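Local coordinates for protein OLD nuclease (Thermus scotoductus, PDB 6P74) that degrades linear and supercoiled double-stranded DNA from 5' to 3' with divalent metal ions, nicks and linearizes circular DNA, and has DNA-stimulated ATPase activity, at residues I259-A262 with F263-G267; E439-E443 with E444-K448; P508-A511 with L512-F515. All coordinates share one frame; numbering follows the deposited sequence.

Contact 1 (I259-A262 with F263-G267); sequences IFEA and FRQLG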
loop_
_atom_site.group_PDB
_atom_site.type_symbol
_atom_site.label_atom_id
_atom_site.label_comp_id
_atom_site.label_asym_id
_atom_site.label_seq_id
_atom_site.Cartn_x
_atom_site.Cartn_y
_atom_site.Cartn_z
ATOM N N ILE A 259 3.154 5.557 -25.516
ATOM C CA ILE A 259 3.096 4.101 -25.641
ATOM C C ILE A 259 1.723 3.676 -26.138
ATOM O O ILE A 259 1.600 2.858 -27.056
ATOM C CB ILE A 259 3.459 3.410 -24.310
ATOM C CG1 ILE A 259 4.969 3.471 -24.057
ATOM C CG2 ILE A 259 3.046 1.934 -24.331
ATOM C CD1 ILE A 259 5.298 3.382 -22.597
ATOM N N PHE A 260 0.667 4.256 -25.568
ATOM C CA PHE A 260 -0.675 3.890 -26.005
ATOM C C PHE A 260 -0.950 4.326 -27.433
ATOM O O PHE A 260 -1.685 3.648 -28.158
ATOM C CB PHE A 260 -1.707 4.478 -25.057
ATOM C CG PHE A 260 -1.962 3.615 -23.863
ATOM C CD1 PHE A 260 -2.928 2.618 -23.908
ATOM C CD2 PHE A 260 -1.232 3.790 -22.698
ATOM C CE1 PHE A 260 -3.167 1.817 -22.807
ATOM C CE2 PHE A 260 -1.470 2.992 -21.599
ATOM C CZ PHE A 260 -2.434 2.003 -21.656
ATOM N N GLU A 261 -0.374 5.447 -27.854
ATOM C CA GLU A 261 -0.493 5.844 -29.248
ATOM C C GLU A 261 0.229 4.866 -30.167
ATOM O O GLU A 261 -0.235 4.622 -31.288
ATOM C CB GLU A 261 0.022 7.276 -29.420
ATOM C CG GLU A 261 0.122 7.782 -30.866
ATOM C CD GLU A 261 -1.215 7.838 -31.614
ATOM O OE1 GLU A 261 -2.269 7.768 -30.953
ATOM O OE2 GLU A 261 -1.202 7.946 -32.872
ATOM N N ALA A 262 1.347 4.276 -29.721
ATOM C CA ALA A 262 1.977 3.260 -30.560
ATOM C C ALA A 262 1.098 2.008 -30.658
ATOM O O ALA A 262 0.949 1.434 -31.743
ATOM C CB ALA A 262 3.367 2.916 -30.030
ATOM N N PHE A 263 0.482 1.588 -29.546
ATOM C CA PHE A 263 -0.459 0.467 -29.587
ATOM C C PHE A 263 -1.533 0.679 -30.640
ATOM O O PHE A 263 -1.848 -0.225 -31.417
ATOM C CB PHE A 263 -1.121 0.277 -28.228
ATOM C CG PHE A 263 -0.329 -0.564 -27.272
ATOM C CD1 PHE A 263 0.192 -1.777 -27.659
ATOM C CD2 PHE A 263 -0.132 -0.145 -25.967
ATOM C CE1 PHE A 263 0.909 -2.549 -26.764
ATOM C CE2 PHE A 263 0.592 -0.909 -25.079
ATOM C CZ PHE A 263 1.110 -2.106 -25.475
ATOM N N ARG A 264 -2.135 1.869 -30.658
ATOM C CA ARG A 264 -3.255 2.102 -31.561
ATOM C C ARG A 264 -2.815 2.010 -33.009
ATOM O O ARG A 264 -3.554 1.495 -33.859
ATOM C CB ARG A 264 -3.895 3.461 -31.284
ATOM C CG ARG A 264 -5.255 3.602 -31.924
ATOM C CD ARG A 264 -5.229 4.669 -32.967
ATOM N NE ARG A 264 -4.964 5.957 -32.350
ATOM C CZ ARG A 264 -4.537 7.025 -33.011
ATOM N NH1 ARG A 264 -4.313 6.956 -34.323
ATOM N NH2 ARG A 264 -4.328 8.164 -32.355
ATOM N N GLN A 265 -1.614 2.515 -33.310
ATOM C CA GLN A 265 -1.070 2.394 -34.656
ATOM C C GLN A 265 -0.667 0.966 -34.983
ATOM O O GLN A 265 -0.781 0.553 -36.140
ATOM C CB GLN A 265 0.128 3.317 -34.835
ATOM C CG GLN A 265 -0.190 4.764 -34.572
ATOM C CD GLN A 265 0.839 5.677 -35.183
ATOM O OE1 GLN A 265 1.618 5.258 -36.047
ATOM N NE2 GLN A 265 0.863 6.929 -34.737
ATOM N N LEU A 266 -0.172 0.205 -33.999
ATOM C CA LEU A 266 0.220 -1.177 -34.266
ATOM C C LEU A 266 -0.988 -2.085 -34.433
ATOM O O LEU A 266 -0.863 -3.169 -35.014
ATOM C CB LEU A 266 1.124 -1.714 -33.153
ATOM C CG LEU A 266 2.623 -1.391 -33.258
ATOM C CD1 LEU A 266 3.232 -1.936 -34.551
ATOM C CD2 LEU A 266 2.903 0.116 -33.122
ATOM N N GLY A 267 -2.153 -1.659 -33.944
ATOM C CA GLY A 267 -3.396 -2.340 -34.212
ATOM C C GLY A 267 -3.597 -3.651 -33.496
ATOM O O GLY A 267 -4.707 -4.190 -33.546
#
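Glu261 divides its carboxylate between Arg264 and Gln265, three and four residues further along helix 246-266. OE2 takes a nearly straight hydrogen bond from Gln265 NE2 (3.0 Å, 171°); the donor arrives on the anti side, somewhat out of the carboxylate plane, while the oxygen lies in the amide plane of Gln265. OE1 makes a salt bridge to Arg264 NH2, but from over one face of the guanidinium, the two planes being 75° apart. The bend at chi2 of Glu261 (62°) carries its carboxylate along the helix to both partners. Beneath them the backbone is satisfied in helical fashion: Ile259 O accepts from Phe263 N at 3.0 Å, Phe260 O from Arg264 N, and Glu261 O from Gln265 N. After Leu266 the helix ends at Gly267, whose phi is positive.

On the apolar side, Ile259 CG2 lies 3.8 Å from Phe263 CE2, the two side chains running side by side, and both reach Ile155 of helix 154-166. Glu261 also packs on Leu293 of helix 284-299 and on Thr199 of the second subunit. Since the carboxylate is buried, the cation and the amide probably offset the cost of its charge and favour its ionised form at the dimer interface.

Contact 2 (E439-E443 with E444-K448); sequences ERADE and ETRRK
Glu444, the first residue of 444-448, gives its backbone N to Asp442 OD2 in a weak hydrogen bond of 3.1 Å. Asp442 is the N-cap of the helix, and its chi1 of 87° sets CG between its own backbone N and carbonyl carbon, where the carboxylate can turn back over the first turn. The extended side chain of Glu444 runs alongside that of Asp442, and its OE2 pairs with Lys448 NZ at 2.6 Å, one turn on.

Thr445 follows, its backbone N making the second capping bond, to Asp442 OD1 at 3.2 Å; the position of OD1 is less sure, so this bond is doubtful in detail. Arg446 N closes the turn on Asp442 O at 3.0 Å, nearly straight at 173°. Its side chain bends at chi3 and folds back over the start of the helix: NH1 donates to Ala441 O at 2.8 Å, the oxygen lying in the guanidinium plane, while Glu443 CA sits over one face of the same group. One arginine thus ties the incoming loop to the turn it enters.

Arg447 grips Glu443 side-on with two nitrogens. NE reaches Glu443 OE1 at 2.9 Å and NH2 reaches Glu443 OE2 at 2.9 Å, both on the syn side of the carboxylate, and the two flat groups are only 26° from coplanar. Beneath this pair, Arg447 N bonds to Glu443 O.

The whole arrangement is a surface helix start in the Toprim domain. The loop that follows strand 426-431 of the parallel sheet runs through residues 439-442 into helix 443-467, which leads on to strand 472-475, the outermost strand on that side.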
loop_
_atom_site.group_PDB
_atom_site.type_symbol
_atom_site.label_atom_id
_atom_site.label_comp_id
_atom_site.label_asym_id
_atom_site.label_seq_id
_atom_site.Cartn_x
_atom_site.Cartn_y
_atom_site.Cartn_z
ATOM N N GLU A 439 -53.498 38.132 -29.931
ATOM C CA GLU A 439 -54.645 37.968 -30.817
ATOM C C GLU A 439 -54.646 38.950 -31.984
ATOM O O GLU A 439 -55.413 38.751 -32.932
ATOM C CB GLU A 439 -55.943 38.090 -30.016
ATOM C CG GLU A 439 -56.037 37.108 -28.846
ATOM C CD GLU A 439 -55.898 35.646 -29.273
ATOM O OE1 GLU A 439 -56.053 35.362 -30.484
ATOM O OE2 GLU A 439 -55.631 34.781 -28.400
ATOM N N ARG A 440 -53.799 39.981 -31.960
ATOM C CA ARG A 440 -53.681 40.887 -33.097
ATOM C C ARG A 440 -52.677 40.424 -34.150
ATOM O O ARG A 440 -52.716 40.927 -35.277
ATOM C CB ARG A 440 -53.289 42.289 -32.620
ATOM C CG ARG A 440 -54.289 42.941 -31.668
ATOM C CD ARG A 440 -53.737 44.237 -31.103
ATOM N NE ARG A 440 -54.632 45.363 -31.356
ATOM C CZ ARG A 440 -55.527 45.817 -30.481
ATOM N NH1 ARG A 440 -55.645 45.242 -29.287
ATOM N NH2 ARG A 440 -56.302 46.850 -30.801
ATOM N N ALA A 441 -51.787 39.485 -33.826
ATOM C CA ALA A 441 -50.778 39.057 -34.787
ATOM C C ALA A 441 -51.426 38.363 -35.986
ATOM O O ALA A 441 -52.631 38.089 -36.016
ATOM C CB ALA A 441 -49.756 38.129 -34.129
ATOM N N ASP A 442 -50.607 38.074 -36.990
ATOM C CA ASP A 442 -51.123 37.383 -38.162
ATOM C C ASP A 442 -51.289 35.875 -37.876
ATOM O O ASP A 442 -50.747 35.337 -36.912
ATOM C CB ASP A 442 -50.199 37.619 -39.363
ATOM C CG ASP A 442 -49.067 36.622 -39.431
ATOM O OD1 ASP A 442 -48.216 36.626 -38.515
ATOM O OD2 ASP A 442 -49.055 35.815 -40.396
ATOM N N GLU A 443 -52.049 35.203 -38.748
ATOM C CA GLU A 443 -52.346 33.776 -38.602
ATOM C C GLU A 443 -51.083 32.940 -38.334
ATOM O O GLU A 443 -51.070 32.102 -37.427
ATOM C CB GLU A 443 -53.094 33.288 -39.855
ATOM C CG GLU A 443 -53.774 31.903 -39.752
ATOM C CD GLU A 443 -52.802 30.736 -39.946
ATOM O OE1 GLU A 443 -52.841 29.801 -39.111
ATOM O OE2 GLU A 443 -51.995 30.769 -40.920
ATOM N N GLU A 444 -50.000 33.155 -39.092
ATOM C CA GLU A 444 -48.827 32.291 -38.910
ATOM C C GLU A 444 -48.186 32.499 -37.539
ATOM O O GLU A 444 -47.758 31.539 -36.892
ATOM C CB GLU A 444 -47.798 32.503 -40.040
ATOM C CG GLU A 444 -46.503 31.618 -39.909
ATOM C CD GLU A 444 -45.653 31.579 -41.177
ATOM O OE1 GLU A 444 -46.224 31.587 -42.303
ATOM O OE2 GLU A 444 -44.407 31.543 -41.044
ATOM N N THR A 445 -48.125 33.733 -37.064
ATOM C CA THR A 445 -47.516 33.967 -35.763
ATOM C C THR A 445 -48.363 33.374 -34.639
ATOM O O THR A 445 -47.823 32.750 -33.722
ATOM C CB THR A 445 -47.288 35.469 -35.554
ATOM O OG1 THR A 445 -48.511 36.159 -35.790
ATOM C CG2 THR A 445 -46.285 35.977 -36.547
ATOM N N ARG A 446 -49.690 33.542 -34.699
ATOM C CA ARG A 446 -50.556 32.951 -33.679
ATOM C C ARG A 446 -50.422 31.435 -33.660
ATOM O O ARG A 446 -50.235 30.833 -32.595
ATOM C CB ARG A 446 -52.014 33.360 -33.907
ATOM C CG ARG A 446 -52.202 34.842 -33.872
ATOM C CD ARG A 446 -53.657 35.277 -33.810
ATOM N NE ARG A 446 -54.567 34.514 -34.665
ATOM C CZ ARG A 446 -54.919 34.865 -35.898
ATOM N NH1 ARG A 446 -54.427 35.962 -36.458
ATOM N NH2 ARG A 446 -55.768 34.111 -36.577
ATOM N N ARG A 447 -50.500 30.802 -34.842
ATOM C CA ARG A 447 -50.376 29.350 -34.925
ATOM C C ARG A 447 -49.014 28.891 -34.412
ATOM O O ARG A 447 -48.932 27.945 -33.625
ATOM C CB ARG A 447 -50.632 28.870 -36.365
ATOM C CG ARG A 447 -50.202 27.407 -36.652
ATOM C CD ARG A 447 -50.768 26.893 -37.945
ATOM N NE ARG A 447 -50.679 27.919 -38.994
ATOM C CZ ARG A 447 -49.588 28.181 -39.711
ATOM N NH1 ARG A 447 -48.485 27.477 -39.500
ATOM N NH2 ARG A 447 -49.597 29.153 -40.623
ATOM N N LYS A 448 -47.936 29.595 -34.785
ATOM C CA LYS A 448 -46.611 29.184 -34.323
ATOM C C LYS A 448 -46.446 29.387 -32.825
ATOM O O LYS A 448 -45.827 28.555 -32.158
ATOM C CB LYS A 448 -45.521 29.921 -35.089
ATOM C CG LYS A 448 -45.189 29.203 -36.375
ATOM C CD LYS A 448 -44.161 29.934 -37.210
ATOM C CE LYS A 448 -43.952 29.188 -38.505
ATOM N NZ LYS A 448 -43.070 29.924 -39.433
#

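Contact 3 (P508-A511 with L512-F515); sequences PPDA and LRPF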
loop_
_atom_site.group_PDB
_atom_site.type_symbol
_atom_site.label_atom_id
_atom_site.label_comp_id
_atom_site.label_asym_id
_atom_site.label_seq_id
_atom_site.Cartn_x
_atom_site.Cartn_y
_atom_site.Cartn_z
ATOM N N PRO A 508 -37.446 37.278 -2.112
ATOM C CA PRO A 508 -37.302 37.426 -3.580
ATOM C C PRO A 508 -38.661 37.641 -4.265
ATOM O O PRO A 508 -39.634 37.063 -3.816
ATOM C CB PRO A 508 -36.671 36.150 -4.162
ATOM C CG PRO A 508 -36.715 35.179 -3.029
ATOM C CD PRO A 508 -36.507 36.093 -1.847
ATOM N N PRO A 509 -38.681 38.487 -5.341
ATOM C CA PRO A 509 -39.993 38.689 -6.001
ATOM C C PRO A 509 -40.701 37.354 -6.280
ATOM O O PRO A 509 -40.050 36.325 -6.226
ATOM C CB PRO A 509 -39.783 39.407 -7.346
ATOM C CG PRO A 509 -38.305 39.346 -7.556
ATOM C CD PRO A 509 -37.800 39.459 -6.139
ATOM N N ASP A 510 -42.005 37.408 -6.566
ATOM C CA ASP A 510 -42.804 36.186 -6.853
ATOM C C ASP A 510 -42.284 35.536 -8.140
ATOM O O ASP A 510 -42.193 34.291 -8.178
ATOM C CB ASP A 510 -44.299 36.505 -6.941
ATOM C CG ASP A 510 -45.189 35.326 -6.586
ATOM O OD1 ASP A 510 -44.783 34.527 -5.719
ATOM O OD2 ASP A 510 -46.280 35.217 -7.179
ATOM N N ALA A 511 -41.959 36.352 -9.148
ATOM C CA ALA A 511 -41.446 35.841 -10.441
ATOM C C ALA A 511 -40.071 35.195 -10.231
ATOM O O ALA A 511 -39.811 34.142 -10.844
ATOM C CB ALA A 511 -41.382 36.963 -11.448
ATOM N N LEU A 512 -39.232 35.813 -9.393
ATOM C CA LEU A 512 -37.897 35.295 -9.112
ATOM C C LEU A 512 -37.878 34.205 -8.040
ATOM O O LEU A 512 -36.890 33.460 -7.940
ATOM C CB LEU A 512 -37.009 36.455 -8.674
ATOM C CG LEU A 512 -35.510 36.424 -8.895
ATOM C CD1 LEU A 512 -35.146 35.859 -10.245
ATOM C CD2 LEU A 512 -35.060 37.862 -8.813
ATOM N N ARG A 513 -38.944 34.100 -7.251
ATOM C CA ARG A 513 -38.963 33.196 -6.106
ATOM C C ARG A 513 -38.588 31.758 -6.434
ATOM O O ARG A 513 -37.806 31.171 -5.672
ATOM C CB ARG A 513 -40.355 33.250 -5.461
ATOM C CG ARG A 513 -40.589 32.197 -4.384
ATOM C CD ARG A 513 -42.040 32.213 -3.901
ATOM N NE ARG A 513 -42.342 33.435 -3.163
ATOM C CZ ARG A 513 -43.573 33.906 -3.019
ATOM N NH1 ARG A 513 -44.585 33.260 -3.593
ATOM N NH2 ARG A 513 -43.794 35.015 -2.328
ATOM N N PRO A 514 -39.079 31.132 -7.511
ATOM C CA PRO A 514 -38.692 29.734 -7.755
ATOM C C PRO A 514 -37.205 29.585 -8.006
ATOM O O PRO A 514 -36.637 28.535 -7.683
ATOM C CB PRO A 514 -39.549 29.336 -8.976
ATOM C CG PRO A 514 -40.726 30.372 -8.940
ATOM C CD PRO A 514 -39.982 31.619 -8.567
ATOM N N PHE A 515 -36.544 30.637 -8.512
ATOM C CA PHE A 515 -35.109 30.565 -8.747
ATOM C C PHE A 515 -34.347 30.583 -7.436
ATOM O O PHE A 515 -33.456 29.761 -7.225
ATOM C CB PHE A 515 -34.646 31.712 -9.649
ATOM C CG PHE A 515 -33.329 31.452 -10.323
ATOM C CD1 PHE A 515 -33.232 30.535 -11.354
ATOM C CD2 PHE A 515 -32.200 32.121 -9.942
ATOM C CE1 PHE A 515 -32.015 30.279 -11.979
ATOM C CE2 PHE A 515 -30.985 31.873 -10.570
ATOM C CZ PHE A 515 -30.891 30.934 -11.581
HETATM O O HOH W 1 -40.977 35.360 -1.836
#
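Asp510 and Arg513 meet at a slant, their carboxylate and guanidinium planes 70° apart. Asp510 OD1 lies over one face of the guanidinium, 2.5 Å from Arg513 NH1, so this salt bridge is made from above the flat group and not along its edge. The bend at chi3 of Arg513 (-68°) brings the guanidinium to the Asp510 carboxylate.

The edge of the guanidinium serves a different partner. A water in its plane accepts from Arg513 NE at 2.7 Å and donates to Pro508 O at 2.9 Å, linking the arginine to the chain two residues before Asp510.

Pro509 and Leu512 form the apolar half of the turn. They run side by side and point the same way, with Pro509 CG pressed against Leu512 CB at 3.4 Å, tighter than usual for two carbons, and with Leu512 CD2 also near Pro509 CG, at 3.8 Å. Leu512 continues inward onto Leu479, Ala482 and Leu483 of helix 479-483, and the helix that follows packs against helix 379-391 through Phe515.

The two bonds that Arg513 N makes back into the turn are weak: it lies 2.7 Å from Pro509 O, but with an angle of just 116°, and its bond to Asp510 O is longer. Pro514 has no N-H to give, and its CD packs against Ala511 O at 3.4 Å. The side chain of Leu512 lies about 8 Å from that of Asp431, a ligand of the bound samarium. The chemistry is thus split across the turn: on its exposed side the guanidinium is held by a carboxylate over one face and by a water at its edge, while Pro509 and Leu512 pack on the apolar side.

The three contacts come in series along the chain and do not touch. Contact 1 ends helix 246-266 in the ATPase region, at the dimer interface; contacts 2 and 3 both belong to the Toprim domain, at the starts of helices 443-467 and 513-523. Contact 1 lies 60 Å from contact 2 and 56 Å from contact 3, centre to centre, and it and contact 3 fall on opposite sides of the chain's centre. Contacts 2 and 3 are 30 Å apart. Of the three, contact 3 comes near the nuclease metal site. The spread fits a protein whose ATPase part dimerises while its Toprim nuclease domain faces away from the dimerization domain.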